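Acetyl xylan esterase II (Penicillium purpurogenum, PDB 1G66) probably removes acetyl groups from acetylated xylan, as a fungal serine esterase of the cutinase family within the alpha/beta-hydrolase clan. Local coordinates at residues V98-G102 and A114-S118. Numbering follows the deposited sequence.
Sequences VALCG and AVQLS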
loop_
_atom_site.group_PDB
_atom_site.type_symbol
_atom_site.label_atom_id
_atom_site.label_comp_id
_atom_site.label_asym_id
_atom_site.label_seq_id
_atom_site.Cartn_x
_atom_site.Cartn_y
_atom_site.Cartn_z
ATOM N N VAL A 98 6.877 -1.480 2.248
ATOM C CA VAL A 98 8.072 -1.355 3.058
ATOM C C VAL A 98 7.737 -1.031 4.502
ATOM O O VAL A 98 8.321 -1.567 5.432
ATOM C CB VAL A 98 9.045 -0.335 2.454
ATOM C CG1 VAL A 98 10.297 -0.286 3.312
ATOM C CG2 VAL A 98 9.378 -0.708 1.034
ATOM N N ALA A 99 6.832 -0.076 4.712
ATOM C CA ALA A 99 6.570 0.335 6.071
ATOM C C ALA A 99 6.066 -0.814 6.911
ATOM O O ALA A 99 6.436 -0.922 8.104
ATOM C CB ALA A 99 5.582 1.496 6.101
ATOM N N LEU A 100 5.162 -1.620 6.372
ATOM C CA LEU A 100 4.524 -2.706 7.096
ATOM C C LEU A 100 5.356 -3.977 7.160
ATOM O O LEU A 100 5.441 -4.612 8.194
ATOM C CB LEU A 100 3.177 -3.029 6.470
ATOM C CG LEU A 100 2.416 -4.211 7.048
ATOM C CD1 LEU A 100 2.074 -4.013 8.489
ATOM C CD2 LEU A 100 1.173 -4.434 6.220
ATOM N N CYS A 101 5.993 -4.325 6.038
ATOM C CA CYS A 101 6.718 -5.600 5.946
ATOM C C CYS A 101 8.216 -5.453 6.190
ATOM O O CYS A 101 8.875 -6.474 6.362
ATOM C CB CYS A 101 6.543 -6.208 4.573
ATOM S SG CYS A 101 4.871 -6.815 4.244
ATOM N N GLY A 102 8.757 -4.242 6.184
ATOM C CA GLY A 102 10.173 -4.047 6.277
ATOM C C GLY A 102 10.855 -4.604 5.051
ATOM O O GLY A 102 10.325 -4.634 3.943
ATOM N N ALA A 114 14.235 -2.628 8.713
ATOM C CA ALA A 114 13.271 -2.802 9.795
ATOM C C ALA A 114 11.846 -2.458 9.311
ATOM O O ALA A 114 11.647 -1.586 8.490
ATOM C CB ALA A 114 13.624 -1.895 10.949
ATOM N N VAL A 115 10.887 -3.130 9.906
ATOM C CA VAL A 115 9.496 -2.663 9.835
ATOM C C VAL A 115 9.467 -1.283 10.405
ATOM O O VAL A 115 10.060 -1.022 11.463
ATOM C CB VAL A 115 8.611 -3.665 10.584
ATOM C CG1 VAL A 115 7.185 -3.118 10.767
ATOM C CG2 VAL A 115 8.593 -5.013 9.910
ATOM N N GLN A 116 8.758 -0.364 9.742
ATOM C CA GLN A 116 8.735 1.042 10.161
ATOM C C GLN A 116 7.538 1.377 11.008
ATOM O O GLN A 116 7.601 2.353 11.779
ATOM C CB GLN A 116 8.861 1.966 8.946
ATOM C CG GLN A 116 10.135 1.769 8.186
ATOM C CD GLN A 116 11.329 2.123 9.014
ATOM O OE1 GLN A 116 12.232 1.238 9.228
ATOM N NE2 GLN A 116 11.388 3.319 9.458
ATOM N N LEU A 117 6.457 0.629 10.881
ATOM C CA LEU A 117 5.366 0.760 11.840
ATOM C C LEU A 117 5.839 0.271 13.191
ATOM O O LEU A 117 6.636 -0.666 13.279
ATOM C CB LEU A 117 4.168 -0.060 11.403
ATOM C CG LEU A 117 3.527 0.358 10.099
ATOM C CD1 LEU A 117 2.212 -0.409 9.928
ATOM C CD2 LEU A 117 3.357 1.842 9.971
ATOM N N SER A 118 5.342 0.904 14.245
ATOM C CA SER A 118 5.601 0.425 15.605
ATOM C C SER A 118 4.932 -0.929 15.845
ATOM O O SER A 118 4.040 -1.340 15.114
ATOM C CB SER A 118 5.046 1.415 16.586
ATOM O OG SER A 118 3.605 1.352 16.589
#
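The peptide carbonyl of Ala-99 is gripped from both faces of its plane by two backbone N-H groups of the facing loop. Gln-116 N lies 2.9 Å from Ala-99 O, on one side of the carbonyl plane. Leu-117 N approaches from the opposite face, 3.2 Å from Ala-99 O, and stands somewhat further off the plane. The second bond is the straighter at the hydrogen, at 162°. Both donors thus satisfy a carbonyl in the last turn of helix 91-101. Beside them, Val-115 sets both methyls against the helix end. Val-115 CG1, anti to the backbone N (chi1 170°), sits 3.4 Å from Leu-100 O. Val-115 CG2 rests 3.8 Å from Cys-101 C. With Val-115 cut back to an alanine, both methyl contacts go, and a gap is likely to open beside the Leu-100 carbonyl and the Cys-101 backbone. The fold is a cutinase-type alpha/beta hydrolase with a parallel central sheet. Here the helix that follows strand 83-89 is tied to the loop leading into helix 119-124, and strand 125-131 comes next. The Leu-117 side chain sets out toward the helix at CB and crosses that of Leu-100 obliquely, with their CD1 atoms 3.9 Å apart. Val-122 of helix 119-124 touches both Val-115 and Leu-117. Gly-102 leaves the helix with positive phi, and its CA lies 3.6 Å from Ala-114 O. A beta carbon there would clash with Val-115 N, which suits glycine at this turn. Gly-102 N still bonds back to Val-98 O (2.8 Å), and the neighbouring Cys-101 is anchored by its disulfide to Cys-161.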